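Local atomic coordinates of putative acetyl/propionyl-CoA carboxylase, alpha subunit (Methylibium petroleiphilum, PDB entry 2O1Q), a protein that binds zinc in a cupin-like fold and is probably an oxidoreductase, possibly an acetylacetone dioxygenase, though its reaction remains unproven. Residues K8-Q13 with L35-P40; A24-G29 with A132-E137. All coordinates share one frame; numbering follows the deposited sequence.

Interaction 1 (K8-Q13 with L35-P40); sequences KEEYVQ and LLHVSP. With PG4 (tetraethylene glycol), chain H.
A histidine–carboxylate hydrogen bond between Glu10 and His37 joins the N-terminal arm of this cupin-like protein to strand 32-39, in which a classic beta bulge sets Leu36 and His37 together opposite Thr46. Strands 10-13 and 35-39 run antiparallel, their axes 8.1 Å apart at closest, so side chains and water bridge them. His37 ND1 donates to Glu10 OE1 at 2.7 Å, nearly straight at 168°; the oxygen lies at the ring edge, but the N-H meets it from above the carboxylate plane. With His37 CG anti to the backbone N (chi1 171°), the imidazole reaches along the strand, and at its far end NE2 is hydrogen-bonded to Ser39 OG at 2.6 Å. A water donates both to Glu10 OE1, at 2.5 Å, and to Leu36 O. Alongside, Val12 CG2 lies 3.8 Å from Leu36 O, while Val12 CG1 touches Leu36 CD2 more loosely at 4.2 Å. A tetraethylene glycol, probably from crystallisation, accepts from Val38 N through its O1. Beyond the contact, Tyr95 of the second subunit stacks on His37, and Lys4 of the third forms a salt bridge with Glu10 OE2. With an alanine here instead of Glu10, His37 ND1 would probably lose its acceptor and that lysine its carboxylate partner. Hydrogen-bonded at both nitrogens, the imidazole is fixed in rotation, and the carboxylate probably helps keep a proton on ND1.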
loop_
_atom_site.group_PDB
_atom_site.type_symbol
_atom_site.label_atom_id
_atom_site.label_comp_id
_atom_site.label_asym_id
_atom_site.label_seq_id
_atom_site.Cartn_x
_atom_site.Cartn_y
_atom_site.Cartn_z
ATOM N N LYS A 8 -14.263 -6.998 6.237
ATOM C CA LYS A 8 -15.388 -7.593 5.502
ATOM C C LYS A 8 -15.193 -7.461 3.988
ATOM O O LYS A 8 -14.729 -6.440 3.494
ATOM C CB LYS A 8 -16.680 -6.889 5.911
ATOM C CG LYS A 8 -17.229 -7.251 7.302
ATOM N N GLU A 9 -15.562 -8.508 3.259
ATOM C CA GLU A 9 -15.657 -8.404 1.820
ATOM C C GLU A 9 -16.912 -7.639 1.467
ATOM O O GLU A 9 -17.889 -7.562 2.232
ATOM C CB GLU A 9 -15.647 -9.783 1.141
ATOM C CG GLU A 9 -14.450 -10.710 1.565
ATOM C CD GLU A 9 -14.732 -11.611 2.746
ATOM O OE1 GLU A 9 -15.801 -11.451 3.374
ATOM O OE2 GLU A 9 -13.905 -12.503 3.066
ATOM N N GLU A 10 -16.863 -7.061 0.285
ATOM C CA GLU A 10 -17.923 -6.218 -0.252
ATOM C C GLU A 10 -18.295 -6.623 -1.665
ATOM O O GLU A 10 -17.479 -7.156 -2.412
ATOM C CB GLU A 10 -17.502 -4.757 -0.289
ATOM C CG GLU A 10 -16.979 -4.233 1.023
ATOM C CD GLU A 10 -16.290 -2.880 0.901
ATOM O OE1 GLU A 10 -16.361 -2.195 -0.157
ATOM O OE2 GLU A 10 -15.654 -2.492 1.890
ATOM N N TYR A 11 -19.547 -6.371 -2.002
ATOM C CA TYR A 11 -20.081 -6.570 -3.347
ATOM C C TYR A 11 -21.048 -5.443 -3.673
ATOM O O TYR A 11 -21.876 -5.087 -2.833
ATOM C CB TYR A 11 -20.778 -7.913 -3.522
ATOM C CG TYR A 11 -21.341 -8.045 -4.909
ATOM C CD1 TYR A 11 -20.496 -8.115 -6.020
ATOM C CD2 TYR A 11 -22.689 -7.989 -5.131
ATOM C CE1 TYR A 11 -20.983 -8.143 -7.287
ATOM C CE2 TYR A 11 -23.202 -8.008 -6.389
ATOM C CZ TYR A 11 -22.329 -8.093 -7.464
ATOM O OH TYR A 11 -22.832 -8.099 -8.724
ATOM N N VAL A 12 -20.932 -4.876 -4.866
ATOM C CA VAL A 12 -21.809 -3.830 -5.342
ATOM C C VAL A 12 -22.389 -4.247 -6.688
ATOM O O VAL A 12 -21.608 -4.466 -7.641
ATOM C CB VAL A 12 -21.070 -2.455 -5.558
ATOM C CG1 VAL A 12 -22.001 -1.413 -6.236
ATOM C CG2 VAL A 12 -20.483 -1.968 -4.254
ATOM N N GLN A 13 -23.710 -4.310 -6.775
ATOM C CA GLN A 13 -24.378 -4.527 -8.039
ATOM C C GLN A 13 -24.523 -3.180 -8.746
ATOM O O GLN A 13 -25.350 -2.363 -8.406
ATOM C CB GLN A 13 -25.730 -5.176 -7.763
ATOM C CG GLN A 13 -26.475 -5.670 -8.977
ATOM C CD GLN A 13 -25.651 -6.703 -9.725
ATOM O OE1 GLN A 13 -25.292 -7.726 -9.145
ATOM N NE2 GLN A 13 -25.298 -6.416 -10.978
ATOM N N LEU A 35 -19.260 5.928 -6.842
ATOM C CA LEU A 35 -18.252 5.466 -5.932
ATOM C C LEU A 35 -18.512 4.017 -5.578
ATOM O O LEU A 35 -19.599 3.661 -5.223
ATOM C CB LEU A 35 -18.228 6.305 -4.663
ATOM C CG LEU A 35 -17.136 5.998 -3.635
ATOM C CD1 LEU A 35 -15.789 6.221 -4.310
ATOM C CD2 LEU A 35 -17.307 6.878 -2.408
ATOM N N LEU A 36 -17.480 3.190 -5.707
ATOM C CA LEU A 36 -17.624 1.754 -5.545
ATOM C C LEU A 36 -17.044 1.266 -4.224
ATOM O O LEU A 36 -17.584 0.334 -3.586
ATOM C CB LEU A 36 -16.955 1.047 -6.693
ATOM C CG LEU A 36 -17.580 1.307 -8.073
ATOM C CD1 LEU A 36 -16.678 0.663 -9.157
ATOM C CD2 LEU A 36 -19.051 0.855 -8.142
ATOM N N HIS A 37 -15.989 1.922 -3.762
ATOM C CA HIS A 37 -15.298 1.444 -2.556
ATOM C C HIS A 37 -14.402 2.520 -1.985
ATOM O O HIS A 37 -13.745 3.274 -2.739
ATOM C CB HIS A 37 -14.481 0.176 -2.849
ATOM C CG HIS A 37 -13.589 -0.248 -1.721
ATOM N ND1 HIS A 37 -14.031 -1.003 -0.661
ATOM C CD2 HIS A 37 -12.282 -0.021 -1.502
ATOM C CE1 HIS A 37 -13.035 -1.171 0.195
ATOM N NE2 HIS A 37 -11.952 -0.608 -0.312
ATOM N N VAL A 38 -14.302 2.575 -0.675
ATOM C CA VAL A 38 -13.242 3.300 0.002
ATOM C C VAL A 38 -12.566 2.373 1.020
ATOM O O VAL A 38 -13.291 1.623 1.701
ATOM C CB VAL A 38 -13.707 4.625 0.658
ATOM C CG1 VAL A 38 -14.308 5.593 -0.391
ATOM C CG2 VAL A 38 -14.620 4.363 1.890
ATOM N N SER A 39 -11.260 2.533 1.200
ATOM C CA SER A 39 -10.434 1.827 2.146
ATOM C C SER A 39 -9.902 2.853 3.141
ATOM O O SER A 39 -8.929 3.586 2.827
ATOM C CB SER A 39 -9.260 1.191 1.457
ATOM O OG SER A 39 -9.651 -0.038 0.827
ATOM N N PRO A 40 -10.528 2.950 4.308
ATOM C CA PRO A 40 -10.101 3.978 5.269
ATOM C C PRO A 40 -8.692 3.832 5.799
ATOM O O PRO A 40 -8.075 4.838 6.272
ATOM C CB PRO A 40 -11.111 3.809 6.435
ATOM C CG PRO A 40 -12.247 3.068 5.862
ATOM C CD PRO A 40 -11.622 2.130 4.863
HETATM O O1 PG4 H . -16.601 1.095 0.643
HETATM C C1 PG4 H . -17.488 2.224 0.739
HETATM C C2 PG4 H . -17.958 2.627 -0.659
HETATM O O2 PG4 H . -19.164 3.407 -0.691
HETATM C C3 PG4 H . -19.825 3.239 -1.950
HETATM C C4 PG4 H . -20.833 2.104 -1.908
HETATM O O3 PG4 H . -21.676 2.101 -3.067
HETATM C C5 PG4 H . -23.052 1.807 -2.771
HETATM C C6 PG4 H . -23.948 2.932 -3.271
HETATM O O4 PG4 H . -25.171 3.076 -2.529
HETATM C C7 PG4 H . -25.311 4.157 -1.577
HETATM C C8 PG4 H . -24.988 5.564 -2.102
HETATM O O5 PG4 H . -25.948 6.558 -1.703
HETATM O O HOH W 1 -18.248 -1.329 -1.568
#

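Interaction 2 (A24-G29 with A132-E137); sequences AAFSTG and AVIGWE
Phe26 meets Ala132 and Ile134 where the residues just before strand 27-28 face the C-terminal end of strand 130-134; strands 27-28 and 130-134 belong to the same curled antiparallel sheet of a cupin-like beta fold. The packing is purely apolar and concentrated at the far end of the phenyl ring. Phe26 CG stands anti to its own carbonyl carbon (chi1 -57°), which carries the ring out to the opposing strand. There CE2 comes within 3.8 Å of Ile134 CD1, and CZ lies equally near Ile134 CG1, so the ring tip touches the last two carbons of the isoleucine branch as the two side chains approach from opposite directions. Ala132, two residues earlier on the same side of its strand, adds its methyl: CB is 3.9 Å from Phe26 CZ and 4.0 Å from CE1. Both aliphatic partners reach the ring obliquely. Phe123, on strand 121-124, which pairs with strand 130-134, stacks with Phe26 and also packs against Ile134, extending this apolar patch.

The rest of the contact is loose. Only 108 Å² is buried between the segments, the nearest CA atoms, those of Phe26 and Ala132, are 9.6 Å apart, and no hydrogen bond crosses. Ala24 and Ala25 are exposed and do not touch 132-137, while Val133 turns the other way to meet Val133 of the fourth subunit. Within its own segment, however, Ala25 packs on its neighbour's ring: Ala25 CB sits over the centre of one face of Phe26, 4.1 Å above the plane.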
loop_
_atom_site.group_PDB
_atom_site.type_symbol
_atom_site.label_atom_id
_atom_site.label_comp_id
_atom_site.label_asym_id
_atom_site.label_seq_id
_atom_site.Cartn_x
_atom_site.Cartn_y
_atom_site.Cartn_z
ATOM N N ALA A 24 -18.993 19.819 -10.059
ATOM C CA ALA A 24 -18.626 20.852 -11.018
ATOM C C ALA A 24 -17.346 21.577 -10.658
ATOM O O ALA A 24 -16.713 22.153 -11.523
ATOM C CB ALA A 24 -19.762 21.870 -11.167
ATOM N N ALA A 25 -16.981 21.571 -9.391
ATOM C CA ALA A 25 -15.765 22.236 -8.970
ATOM C C ALA A 25 -14.545 21.571 -9.587
ATOM O O ALA A 25 -13.508 22.205 -9.708
ATOM C CB ALA A 25 -15.637 22.255 -7.438
ATOM N N PHE A 26 -14.671 20.298 -9.974
ATOM C CA PHE A 26 -13.521 19.490 -10.377
ATOM C C PHE A 26 -13.679 18.858 -11.759
ATOM O O PHE A 26 -12.881 18.004 -12.140
ATOM C CB PHE A 26 -13.261 18.382 -9.324
ATOM C CG PHE A 26 -13.027 18.907 -7.916
ATOM C CD1 PHE A 26 -12.069 19.842 -7.673
ATOM C CD2 PHE A 26 -13.734 18.390 -6.838
ATOM C CE1 PHE A 26 -11.845 20.332 -6.383
ATOM C CE2 PHE A 26 -13.520 18.864 -5.543
ATOM C CZ PHE A 26 -12.569 19.847 -5.320
ATOM N N SER A 27 -14.667 19.299 -12.531
ATOM C CA SER A 27 -14.900 18.748 -13.852
ATOM C C SER A 27 -15.796 19.644 -14.627
ATOM O O SER A 27 -16.417 20.539 -14.063
ATOM C CB SER A 27 -15.592 17.406 -13.735
ATOM O OG SER A 27 -16.919 17.546 -13.205
ATOM N N THR A 28 -15.831 19.443 -15.941
ATOM C CA THR A 28 -16.783 20.147 -16.793
ATOM C C THR A 28 -17.370 19.139 -17.769
ATOM O O THR A 28 -16.797 18.079 -18.006
ATOM C CB THR A 28 -16.168 21.342 -17.572
ATOM O OG1 THR A 28 -15.798 20.967 -18.909
ATOM C CG2 THR A 28 -14.988 21.953 -16.844
ATOM N N GLY A 29 -18.542 19.441 -18.297
ATOM C CA GLY A 29 -19.070 18.734 -19.423
ATOM C C GLY A 29 -19.998 17.648 -19.090
ATOM O O GLY A 29 -20.377 16.891 -19.975
ATOM N N ALA A 132 -7.189 21.946 -3.464
ATOM C CA ALA A 132 -7.984 20.988 -2.677
ATOM C C ALA A 132 -7.260 19.650 -2.770
ATOM O O ALA A 132 -6.773 19.274 -3.836
ATOM C CB ALA A 132 -9.377 20.862 -3.230
ATOM N N VAL A 133 -7.198 18.938 -1.666
ATOM C CA VAL A 133 -6.701 17.590 -1.637
ATOM C C VAL A 133 -7.856 16.660 -1.388
ATOM O O VAL A 133 -8.402 16.643 -0.309
ATOM C CB VAL A 133 -5.638 17.412 -0.561
ATOM C CG1 VAL A 133 -5.101 15.956 -0.590
ATOM C CG2 VAL A 133 -4.468 18.417 -0.854
ATOM N N ILE A 134 -8.202 15.875 -2.391
ATOM C CA ILE A 134 -9.461 15.150 -2.433
ATOM C C ILE A 134 -9.184 13.655 -2.447
ATOM O O ILE A 134 -8.649 13.132 -3.409
ATOM C CB ILE A 134 -10.252 15.603 -3.697
ATOM C CG1 ILE A 134 -10.663 17.076 -3.571
ATOM C CG2 ILE A 134 -11.430 14.674 -4.044
ATOM C CD1 ILE A 134 -11.731 17.319 -2.589
ATOM N N GLY A 135 -9.537 12.995 -1.346
ATOM C CA GLY A 135 -9.329 11.579 -1.262
ATOM C C GLY A 135 -10.510 10.794 -0.809
ATOM O O GLY A 135 -11.637 11.247 -0.915
ATOM N N TRP A 136 -10.246 9.645 -0.196
ATOM C CA TRP A 136 -11.320 8.663 0.099
ATOM C C TRP A 136 -12.457 9.216 0.893
ATOM O O TRP A 136 -13.581 8.891 0.628
ATOM C CB TRP A 136 -10.771 7.387 0.803
ATOM C CG TRP A 136 -10.403 7.564 2.198
ATOM C CD1 TRP A 136 -9.222 7.994 2.665
ATOM C CD2 TRP A 136 -11.244 7.372 3.331
ATOM N NE1 TRP A 136 -9.245 8.088 4.023
ATOM C CE2 TRP A 136 -10.484 7.691 4.465
ATOM C CE3 TRP A 136 -12.571 6.947 3.503
ATOM C CZ2 TRP A 136 -10.984 7.609 5.726
ATOM C CZ3 TRP A 136 -13.074 6.878 4.782
ATOM C CH2 TRP A 136 -12.276 7.190 5.871
ATOM N N GLU A 137 -12.114 10.007 1.896
ATOM C CA GLU A 137 -13.070 10.585 2.789
ATOM C C GLU A 137 -13.934 11.639 2.082
ATOM O O GLU A 137 -15.139 11.759 2.347
ATOM C CB GLU A 137 -12.337 11.185 4.018
ATOM C CG GLU A 137 -13.204 11.594 5.186
ATOM C CD GLU A 137 -12.404 12.316 6.304
ATOM O OE1 GLU A 137 -11.625 13.258 5.988
ATOM O OE2 GLU A 137 -12.595 11.966 7.495
#

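From the N terminus, the arm 8-13 comes first, then 24-29, 35-40 and finally 132-137, so the two contacts cross along the chain. Interaction 1 closes a short loop of 21 residues, within which strand 27-28 lies; interaction 2 spans 102 residues that hold most of the strands, and so brings the early part of the cupin-like fold to its C-terminal end. Their centres are 20 Å apart, yet 35-40 and 132-137 touch directly: Val38 CG1 lies 3.5 Å from Trp136 O, and Pro40 CB packs on Trp136 CH2. Helix 136-144 thereby links strand 32-39 to the sheet that contains strands 27-28 and 130-134, and both contacts border the third subunit.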